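Local coordinates for protein UDP-N-acetylglucosamine 4,6-dehydratase (Vibrio fischeri, PDB 3PVZ) that binds NAD in a Rossmann-type domain and probably acts as a lyase that dehydrates UDP-N-acetylglucosamine, at residues Ile138-Phe143 with Phe357-Ile361; Ile149-Ile153 with Lys189-Ile195; Gly282-Cys288 with Gly305-Phe311. All blocks are in the same frame, centred on the assembly; numbering follows the deposited sequence.

Contact 1: residues Ile138-Phe143 with Phe357-Ile361; sequences IDVNVF and FEQKI
Two helical pieces run almost antiparallel, their axes crossing at -162° and standing 13.1 Å apart at closest approach. That is too wide for backbones to approach, so long side chains fill the gap. Ile138 lies opposite Ile361 (CA to CA 9.1 Å) and Phe143 opposite Glu358 (CA to CA 8.7 Å). The 138-143 piece includes a wider pi-type turn at 139-143: Ile138 O receives both Val142 N at 2.8 Å and Phe143 N at 3.3 Å. Phe357, chi1 t, is the main bump, pushing its ring into the hollow between Ile138, Val142 and Phe143. Its CZ is 3.8 Å from Ile138 CG2, which meets the ring at its edge, and its CE2 is 4.1 Å from Val142 CG1 and 3.4 Å from Phe143 CZ. The answering bump is Phe143, chi1 m, lodged among Phe357, Glu358 and Ile361, with CE2 3.8 Å from Ile361 CG2 and CE1 3.7 Å from Glu358 CG. The rings of Phe143 and Phe357 lie nearly parallel (planes at 25°) but are so offset, with centroids 5.5 Å apart, that little of one faces the other. Ile138 CD1 and Ile361 CD1, 3.9 Å apart, close the far end. This is apolar helix-helix packing that joins helix 351-367 to helix 131-154 of the Rossmann fold. Phe185 of helix 174-189 touches Val142 and Phe357, while helix 372-382 packs Ile375 and Phe379 on Ile138 and Leu378 on Phe357.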
loop_
_atom_site.group_PDB
_atom_site.type_symbol
_atom_site.label_atom_id
_atom_site.label_comp_id
_atom_site.label_asym_id
_atom_site.label_seq_id
_atom_site.Cartn_x
_atom_site.Cartn_y
_atom_site.Cartn_z
ATOM N N ILE A 138 11.372 -9.911 0.955
ATOM C CA ILE A 138 12.600 -10.114 1.717
ATOM C C ILE A 138 13.181 -8.754 2.136
ATOM O O ILE A 138 13.666 -8.620 3.260
ATOM C CB ILE A 138 13.658 -10.891 0.912
ATOM C CG1 ILE A 138 13.265 -12.359 0.777
ATOM C CG2 ILE A 138 15.016 -10.787 1.581
ATOM C CD1 ILE A 138 14.029 -13.032 -0.324
ATOM N N ASP A 139 13.104 -7.764 1.250
ATOM C CA ASP A 139 13.674 -6.434 1.517
ATOM C C ASP A 139 12.880 -5.729 2.587
ATOM O O ASP A 139 13.467 -5.167 3.551
ATOM C CB ASP A 139 13.712 -5.545 0.256
ATOM C CG ASP A 139 14.914 -5.820 -0.625
ATOM O OD1 ASP A 139 15.907 -6.377 -0.105
ATOM O OD2 ASP A 139 14.871 -5.481 -1.848
ATOM N N VAL A 140 11.550 -5.779 2.436
ATOM C CA VAL A 140 10.639 -5.162 3.406
ATOM C C VAL A 140 10.618 -5.933 4.729
ATOM O O VAL A 140 10.654 -5.312 5.792
ATOM C CB VAL A 140 9.218 -5.034 2.879
ATOM C CG1 VAL A 140 8.284 -4.551 4.018
ATOM C CG2 VAL A 140 9.150 -4.090 1.682
ATOM N N ASN A 141 10.573 -7.272 4.699
ATOM C CA ASN A 141 10.363 -7.960 5.946
ATOM C C ASN A 141 11.712 -8.214 6.640
ATOM O O ASN A 141 11.747 -8.169 7.847
ATOM C CB ASN A 141 9.602 -9.295 5.815
ATOM C CG ASN A 141 8.168 -9.166 5.303
ATOM O OD1 ASN A 141 7.554 -8.082 5.236
ATOM N ND2 ASN A 141 7.615 -10.329 4.927
ATOM N N VAL A 142 12.797 -8.478 5.915
ATOM C CA VAL A 142 14.104 -8.769 6.573
ATOM C C VAL A 142 15.021 -7.523 6.661
ATOM O O VAL A 142 15.270 -6.995 7.760
ATOM C CB VAL A 142 14.835 -9.936 5.884
ATOM C CG1 VAL A 142 16.119 -10.333 6.635
ATOM C CG2 VAL A 142 13.881 -11.157 5.746
ATOM N N PHE A 143 15.451 -7.021 5.507
ATOM C CA PHE A 143 16.476 -5.991 5.452
ATOM C C PHE A 143 16.088 -4.617 5.961
ATOM O O PHE A 143 16.887 -3.976 6.620
ATOM C CB PHE A 143 17.111 -5.947 4.064
ATOM C CG PHE A 143 17.896 -7.201 3.745
ATOM C CD1 PHE A 143 19.023 -7.539 4.501
ATOM C CD2 PHE A 143 17.471 -8.070 2.770
ATOM C CE1 PHE A 143 19.690 -8.702 4.249
ATOM C CE2 PHE A 143 18.165 -9.226 2.499
ATOM C CZ PHE A 143 19.253 -9.547 3.232
ATOM N N PHE A 357 23.271 -15.028 3.791
ATOM C CA PHE A 357 22.015 -14.502 3.291
ATOM C C PHE A 357 22.253 -13.105 2.724
ATOM O O PHE A 357 21.849 -12.816 1.622
ATOM C CB PHE A 357 20.974 -14.495 4.421
ATOM C CG PHE A 357 19.571 -14.176 3.977
ATOM C CD1 PHE A 357 18.764 -15.160 3.432
ATOM C CD2 PHE A 357 19.063 -12.910 4.105
ATOM C CE1 PHE A 357 17.470 -14.880 3.028
ATOM C CE2 PHE A 357 17.769 -12.622 3.688
ATOM C CZ PHE A 357 16.979 -13.627 3.139
ATOM N N GLU A 358 22.939 -12.250 3.465
ATOM C CA GLU A 358 23.252 -10.910 2.947
ATOM C C GLU A 358 24.136 -10.987 1.700
ATOM O O GLU A 358 23.969 -10.213 0.788
ATOM C CB GLU A 358 23.961 -10.060 3.984
ATOM C CG GLU A 358 23.140 -9.722 5.216
ATOM C CD GLU A 358 24.007 -9.281 6.402
ATOM O OE1 GLU A 358 25.213 -9.652 6.415
ATOM O OE2 GLU A 358 23.485 -8.569 7.308
ATOM N N GLN A 359 25.070 -11.927 1.661
ATOM C CA GLN A 359 25.982 -12.039 0.531
ATOM C C GLN A 359 25.269 -12.537 -0.725
ATOM O O GLN A 359 25.370 -11.914 -1.771
ATOM C CB GLN A 359 27.185 -12.944 0.876
ATOM C CG GLN A 359 28.238 -13.007 -0.224
ATOM C CD GLN A 359 29.272 -14.111 -0.018
ATOM O OE1 GLN A 359 29.029 -15.108 0.687
ATOM N NE2 GLN A 359 30.443 -13.938 -0.646
ATOM N N LYS A 360 24.558 -13.654 -0.609
ATOM C CA LYS A 360 23.780 -14.223 -1.719
ATOM C C LYS A 360 22.623 -13.332 -2.209
ATOM O O LYS A 360 22.352 -13.288 -3.397
ATOM C CB LYS A 360 23.216 -15.594 -1.337
ATOM C CG LYS A 360 24.261 -16.660 -1.183
ATOM C CD LYS A 360 24.559 -17.336 -2.495
ATOM C CE LYS A 360 25.753 -18.283 -2.383
ATOM N NZ LYS A 360 26.997 -17.577 -1.903
ATOM N N ILE A 361 21.914 -12.650 -1.308
ATOM C CA ILE A 361 20.856 -11.737 -1.750
ATOM C C ILE A 361 21.473 -10.541 -2.480
ATOM O O ILE A 361 21.012 -10.197 -3.575
ATOM C CB ILE A 361 19.951 -11.250 -0.613
ATOM C CG1 ILE A 361 19.076 -12.388 -0.088
ATOM C CG2 ILE A 361 19.038 -10.121 -1.110
ATOM C CD1 ILE A 361 17.868 -12.698 -0.972
#

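Contact 2: residues Ile149-Ile153 with Lys189-Ile195; sequences IQQSI and KSEEIAI
Lys189, Ile153 and Ile149 lose the most surface here, and the contact can be built around them. Residues 149-153 form a helical turn (Ile153 N to Ile149 O 2.9 Å). Facing it, the chain turns after Lys189, whose O accepts both Glu192 N at 3.0 Å and Ile193 N at 3.1 Å, then extends from Ile193 (phi/psi -149/146) into the strand that includes Ile195. CA atoms pair Ile149 with Lys189 at 7.1 Å and Ile153 with Ile193 at 6.4 Å. Lys189, chi1 and chi2 both m, lays its aliphatic chain along the helix: CB is 3.5 Å from Ile149 CG2, CD 3.7 Å from Ile153 CD1, and CE 3.2 Å from Gln150 OE1. Ile153, chi1 m, sets CG1 3.9 Å from Ile193 CB. Ile149, chi1 m, reaches Ile193 CG2 through its own CG2 at 3.9 Å and Ile195 CD1 through its CD1 at 4.2 Å. Such packing of a helix against the helix-to-strand connection beside it belongs to the alpha/beta layering of a Rossmann fold. At the rim, a water accepts from Gln150 NE2 and donates to Glu192 OE2, both at 2.7 Å; Gln150 NE2 also bonds Asp154. The chemistry is thus amphipathic: the methylenes of Lys189 extend the isoleucine core, while its NZ makes a salt bridge to Asp146, one turn before Gln150 on helix 131-154.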
loop_
_atom_site.group_PDB
_atom_site.type_symbol
_atom_site.label_atom_id
_atom_site.label_comp_id
_atom_site.label_asym_id
_atom_site.label_seq_id
_atom_site.Cartn_x
_atom_site.Cartn_y
_atom_site.Cartn_z
ATOM N N ILE A 149 16.391 -1.215 12.868
ATOM C CA ILE A 149 16.953 -1.552 14.189
ATOM C C ILE A 149 18.361 -0.921 14.391
ATOM O O ILE A 149 18.628 -0.300 15.439
ATOM C CB ILE A 149 17.029 -3.074 14.457
ATOM C CG1 ILE A 149 15.622 -3.690 14.402
ATOM C CG2 ILE A 149 17.598 -3.335 15.872
ATOM C CD1 ILE A 149 15.630 -5.200 14.343
ATOM N N GLN A 150 19.234 -1.043 13.398
ATOM C CA GLN A 150 20.589 -0.462 13.494
ATOM C C GLN A 150 20.519 1.059 13.650
ATOM O O GLN A 150 21.210 1.645 14.489
ATOM C CB GLN A 150 21.476 -0.863 12.285
ATOM C CG GLN A 150 22.899 -0.334 12.405
ATOM C CD GLN A 150 23.672 -1.066 13.519
ATOM O OE1 GLN A 150 23.665 -2.259 13.543
ATOM N NE2 GLN A 150 24.279 -0.339 14.448
ATOM N N GLN A 151 19.579 1.708 12.921
ATOM C CA GLN A 151 19.418 3.126 13.032
ATOM C C GLN A 151 18.876 3.488 14.421
ATOM O O GLN A 151 19.153 4.565 14.950
ATOM C CB GLN A 151 18.485 3.626 11.933
ATOM C CG GLN A 151 19.017 3.402 10.563
ATOM C CD GLN A 151 18.013 3.764 9.513
ATOM O OE1 GLN A 151 16.807 3.586 9.697
ATOM N NE2 GLN A 151 18.493 4.250 8.403
ATOM N N SER A 152 18.074 2.617 14.999
ATOM C CA SER A 152 17.582 2.837 16.343
ATOM C C SER A 152 18.712 2.695 17.412
ATOM O O SER A 152 18.773 3.512 18.355
ATOM C CB SER A 152 16.446 1.857 16.633
ATOM O OG SER A 152 15.348 2.054 15.746
ATOM N N ILE A 153 19.579 1.689 17.281
ATOM C CA ILE A 153 20.773 1.552 18.156
ATOM C C ILE A 153 21.642 2.799 18.046
ATOM O O ILE A 153 22.033 3.360 19.034
ATOM C CB ILE A 153 21.634 0.366 17.767
ATOM C CG1 ILE A 153 20.854 -0.949 17.994
ATOM C CG2 ILE A 153 22.961 0.336 18.571
ATOM C CD1 ILE A 153 21.156 -1.990 16.962
ATOM N N LYS A 189 20.423 -8.551 16.673
ATOM C CA LYS A 189 20.236 -7.155 17.129
ATOM C C LYS A 189 19.829 -7.002 18.585
ATOM O O LYS A 189 20.089 -5.970 19.196
ATOM C CB LYS A 189 19.199 -6.439 16.270
ATOM C CG LYS A 189 19.722 -6.029 14.880
ATOM C CD LYS A 189 20.982 -5.147 15.009
ATOM C CE LYS A 189 21.428 -4.528 13.698
ATOM N NZ LYS A 189 21.749 -5.523 12.676
ATOM N N SER A 190 19.174 -8.018 19.124
ATOM C CA SER A 190 18.781 -8.021 20.516
ATOM C C SER A 190 19.943 -8.170 21.490
ATOM O O SER A 190 19.746 -7.974 22.666
ATOM C CB SER A 190 17.765 -9.114 20.800
ATOM O OG SER A 190 18.335 -10.366 20.716
ATOM N N GLU A 191 21.132 -8.518 21.004
ATOM C CA GLU A 191 22.367 -8.414 21.814
ATOM C C GLU A 191 22.835 -6.949 21.988
ATOM O O GLU A 191 23.788 -6.726 22.706
ATOM C CB GLU A 191 23.504 -9.242 21.174
ATOM C CG GLU A 191 23.191 -10.745 21.177
ATOM C CD GLU A 191 24.133 -11.598 20.340
ATOM O OE1 GLU A 191 24.846 -11.056 19.486
ATOM O OE2 GLU A 191 24.122 -12.841 20.514
ATOM N N GLU A 192 22.194 -5.982 21.304
ATOM C CA GLU A 192 22.567 -4.568 21.423
ATOM C C GLU A 192 21.447 -3.624 21.833
ATOM O O GLU A 192 21.737 -2.539 22.234
ATOM C CB GLU A 192 23.092 -4.039 20.106
ATOM C CG GLU A 192 24.414 -4.658 19.722
ATOM C CD GLU A 192 24.902 -4.125 18.432
ATOM O OE1 GLU A 192 24.797 -4.902 17.492
ATOM O OE2 GLU A 192 25.334 -2.938 18.359
ATOM N N ILE A 193 20.195 -4.022 21.662
ATOM C CA ILE A 193 19.063 -3.215 22.066
ATOM C C ILE A 193 17.957 -4.174 22.455
ATOM O O ILE A 193 17.848 -5.252 21.883
ATOM C CB ILE A 193 18.584 -2.306 20.886
ATOM C CG1 ILE A 193 17.503 -1.311 21.335
ATOM C CG2 ILE A 193 18.067 -3.140 19.757
ATOM C CD1 ILE A 193 17.164 -0.231 20.268
ATOM N N ALA A 194 17.167 -3.778 23.448
ATOM C CA ALA A 194 15.942 -4.451 23.805
ATOM C C ALA A 194 14.924 -4.511 22.624
ATOM O O ALA A 194 14.467 -3.469 22.112
ATOM C CB ALA A 194 15.302 -3.763 25.027
ATOM N N ILE A 195 14.566 -5.737 22.242
ATOM C CA ILE A 195 13.581 -6.000 21.203
ATOM C C ILE A 195 12.465 -6.869 21.774
ATOM O O ILE A 195 12.724 -7.928 22.375
ATOM C CB ILE A 195 14.217 -6.758 19.995
ATOM C CG1 ILE A 195 15.371 -5.946 19.400
ATOM C CG2 ILE A 195 13.176 -7.022 18.899
ATOM C CD1 ILE A 195 16.088 -6.607 18.221
HETATM O O HOH W 1 25.950 -1.314 16.336
#

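Contact 3: residues Gly282-Cys288 with Gly305-Phe311; sequences GYEPHLC and GKWPCLF
Tyr283 offers one ring face to the edge of Trp307: CZ lies 3.7 Å from Trp307 CZ3, and the centroids of the tyrosine and the six-membered ring are 4.9 Å apart with planes at 61°, an edge-to-face pair. Chi1 is m for Tyr283 and t for Trp307, whose NE1 bonds Gln222 O. Beyond them strands 284-287 and 306-311 run parallel, axes 4.4 Å apart and crossing at -40°. The bridges pair Glu284 with Lys306, Pro285 with Trp307, His286 with Pro308 and Leu287 with Cys309. Five backbone bonds zip them together: Glu284 N to Gly305 O 3.1 Å, Trp307 N to Glu284 O 2.9 Å, His286 N to Trp307 O 2.8 Å, Cys309 N to His286 O 2.7 Å and Cys288 N to Cys309 O 2.8 Å. Neither Pro285 nor Pro308 interrupts this series, whose donors are other residues. On one face Pro285 CB meets Cys309 SG at 3.9 Å and Leu287 CD2 meets Phe311 CD2 at 3.9 Å; helix 270-280 packs against Pro285, Trp307 and Cys309. Helix 291-300 packs against His286 and Pro308 on the other. Cys288 SG is 3.7 Å from Pro308 CB. Gly282 ends the preceding helix in a Schellman motif, and Gly305, also with positive phi, leads into the second strand. The whole is a beta-alpha-beta unit in which helix 291-300 connects edge strand 284-287 to strand 306-312, central in a three-stranded parallel sheet.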
loop_
_atom_site.group_PDB
_atom_site.type_symbol
_atom_site.label_atom_id
_atom_site.label_comp_id
_atom_site.label_asym_id
_atom_site.label_seq_id
_atom_site.Cartn_x
_atom_site.Cartn_y
_atom_site.Cartn_z
ATOM N N GLY A 282 -28.744 -6.010 7.646
ATOM C CA GLY A 282 -30.153 -6.142 7.279
ATOM C C GLY A 282 -30.390 -7.009 6.059
ATOM O O GLY A 282 -31.438 -6.905 5.419
ATOM N N TYR A 283 -29.437 -7.884 5.748
ATOM C CA TYR A 283 -29.562 -8.785 4.601
ATOM C C TYR A 283 -29.645 -10.259 5.041
ATOM O O TYR A 283 -29.064 -10.662 6.051
ATOM C CB TYR A 283 -28.378 -8.605 3.646
ATOM C CG TYR A 283 -28.302 -7.281 2.897
ATOM C CD1 TYR A 283 -29.292 -6.901 1.989
ATOM C CD2 TYR A 283 -27.202 -6.441 3.047
ATOM C CE1 TYR A 283 -29.206 -5.690 1.283
ATOM C CE2 TYR A 283 -27.105 -5.236 2.353
ATOM C CZ TYR A 283 -28.108 -4.868 1.468
ATOM O OH TYR A 283 -27.985 -3.682 0.773
ATOM N N GLU A 284 -30.384 -11.057 4.277
ATOM C CA GLU A 284 -30.427 -12.497 4.504
ATOM C C GLU A 284 -29.576 -13.176 3.436
ATOM O O GLU A 284 -29.699 -12.861 2.247
ATOM C CB GLU A 284 -31.864 -13.045 4.518
ATOM C CG GLU A 284 -32.578 -12.981 5.899
ATOM C CD GLU A 284 -31.945 -13.875 6.980
ATOM O OE1 GLU A 284 -31.639 -13.354 8.076
ATOM O OE2 GLU A 284 -31.764 -15.095 6.748
ATOM N N PRO A 285 -28.675 -14.076 3.859
ATOM C CA PRO A 285 -27.803 -14.763 2.918
ATOM C C PRO A 285 -28.577 -15.679 1.970
ATOM O O PRO A 285 -29.458 -16.395 2.413
ATOM C CB PRO A 285 -26.906 -15.604 3.828
ATOM C CG PRO A 285 -26.991 -14.979 5.136
ATOM C CD PRO A 285 -28.326 -14.388 5.252
ATOM N N HIS A 286 -28.251 -15.636 0.681
ATOM C CA HIS A 286 -28.760 -16.608 -0.268
ATOM C C HIS A 286 -27.602 -17.501 -0.649
ATOM O O HIS A 286 -26.639 -17.037 -1.251
ATOM C CB HIS A 286 -29.322 -15.932 -1.523
ATOM C CG HIS A 286 -29.986 -16.885 -2.476
ATOM N ND1 HIS A 286 -31.341 -17.159 -2.439
ATOM C CD2 HIS A 286 -29.481 -17.639 -3.482
ATOM C CE1 HIS A 286 -31.637 -18.038 -3.379
ATOM N NE2 HIS A 286 -30.530 -18.344 -4.029
ATOM N N LEU A 287 -27.690 -18.778 -0.295
ATOM C CA LEU A 287 -26.644 -19.738 -0.639
ATOM C C LEU A 287 -26.706 -20.088 -2.124
ATOM O O LEU A 287 -27.670 -20.688 -2.593
ATOM C CB LEU A 287 -26.753 -21.001 0.223
ATOM C CG LEU A 287 -25.856 -21.055 1.472
ATOM C CD1 LEU A 287 -26.641 -21.486 2.718
ATOM C CD2 LEU A 287 -24.648 -21.977 1.233
ATOM N N CYS A 288 -25.685 -19.680 -2.867
ATOM C CA CYS A 288 -25.556 -20.040 -4.269
ATOM C C CYS A 288 -24.587 -21.185 -4.370
ATOM O O CYS A 288 -23.764 -21.396 -3.484
ATOM C CB CYS A 288 -25.007 -18.878 -5.090
ATOM S SG CYS A 288 -25.900 -17.344 -4.890
ATOM N N GLY A 305 -33.560 -7.340 -0.242
ATOM C CA GLY A 305 -32.877 -7.644 1.039
ATOM C C GLY A 305 -32.296 -9.043 1.245
ATOM O O GLY A 305 -32.279 -9.532 2.365
ATOM N N LYS A 306 -31.843 -9.684 0.165
ATOM C CA LYS A 306 -31.052 -10.922 0.210
ATOM C C LYS A 306 -29.659 -10.613 -0.396
ATOM O O LYS A 306 -29.535 -9.696 -1.233
ATOM C CB LYS A 306 -31.733 -12.035 -0.589
ATOM C CG LYS A 306 -32.851 -12.819 0.138
ATOM C CD LYS A 306 -33.444 -13.922 -0.780
ATOM C CE LYS A 306 -33.887 -15.205 -0.025
ATOM N NZ LYS A 306 -32.751 -16.020 0.575
ATOM N N TRP A 307 -28.618 -11.337 0.043
ATOM C CA TRP A 307 -27.265 -11.200 -0.542
ATOM C C TRP A 307 -26.737 -12.555 -1.014
ATOM O O TRP A 307 -26.763 -13.514 -0.263
ATOM C CB TRP A 307 -26.257 -10.561 0.435
ATOM C CG TRP A 307 -25.180 -9.822 -0.337
ATOM C CD1 TRP A 307 -24.054 -10.360 -0.887
ATOM C CD2 TRP A 307 -25.194 -8.446 -0.727
ATOM N NE1 TRP A 307 -23.362 -9.411 -1.582
ATOM C CE2 TRP A 307 -24.034 -8.219 -1.498
ATOM C CE3 TRP A 307 -26.064 -7.378 -0.488
ATOM C CZ2 TRP A 307 -23.711 -6.957 -2.026
ATOM C CZ3 TRP A 307 -25.739 -6.111 -1.017
ATOM C CH2 TRP A 307 -24.565 -5.918 -1.772
ATOM N N PRO A 308 -26.271 -12.652 -2.263
ATOM C CA PRO A 308 -25.787 -13.945 -2.715
ATOM C C PRO A 308 -24.478 -14.311 -2.055
ATOM O O PRO A 308 -23.568 -13.495 -2.004
ATOM C CB PRO A 308 -25.564 -13.736 -4.204
ATOM C CG PRO A 308 -25.323 -12.304 -4.340
ATOM C CD PRO A 308 -26.207 -11.651 -3.332
ATOM N N CYS A 309 -24.396 -15.534 -1.572
ATOM C CA CYS A 309 -23.226 -16.019 -0.905
ATOM C C CYS A 309 -22.753 -17.308 -1.522
ATOM O O CYS A 309 -23.533 -18.162 -1.953
ATOM C CB CYS A 309 -23.501 -16.255 0.574
ATOM S SG CYS A 309 -23.869 -14.769 1.492
ATOM N N LEU A 310 -21.439 -17.445 -1.528
ATOM C CA LEU A 310 -20.794 -18.605 -2.061
ATOM C C LEU A 310 -19.827 -19.110 -1.030
ATOM O O LEU A 310 -18.705 -18.620 -0.895
ATOM C CB LEU A 310 -20.096 -18.240 -3.351
ATOM C CG LEU A 310 -19.739 -19.460 -4.187
ATOM C CD1 LEU A 310 -20.136 -19.269 -5.679
ATOM C CD2 LEU A 310 -18.250 -19.755 -4.006
ATOM N N PHE A 311 -20.286 -20.085 -0.272
ATOM C CA PHE A 311 -19.496 -20.610 0.815
ATOM C C PHE A 311 -18.776 -21.862 0.360
ATOM O O PHE A 311 -19.373 -22.868 0.072
ATOM C CB PHE A 311 -20.371 -20.806 2.029
ATOM C CG PHE A 311 -20.979 -19.518 2.552
ATOM C CD1 PHE A 311 -20.260 -18.324 2.541
ATOM C CD2 PHE A 311 -22.256 -19.498 3.078
ATOM C CE1 PHE A 311 -20.812 -17.145 3.048
ATOM C CE2 PHE A 311 -22.807 -18.328 3.579
ATOM C CZ PHE A 311 -22.083 -17.158 3.570
#

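In the fold
Contacts 1 and 2 are neighbours on helix 131-154, with centres 17 Å apart and nearest atoms about 6 Å apart. Contact 1 brings helix 351-367, late in the chain, back to that helix, so the chain loop it closes contains both other contacts. It also lies closer to the cofactor: Val140 touches NAD from the helix, and the side chain of Phe143 is about 10 Å from it, against about 13 Å for that of Ile149 in contact 2. Contact 3 stands apart in a separate small sheet, away from the residues that bind NAD and across the chain's centre, its own centre 45 Å from that of contact 1 and 51 Å from that of contact 2.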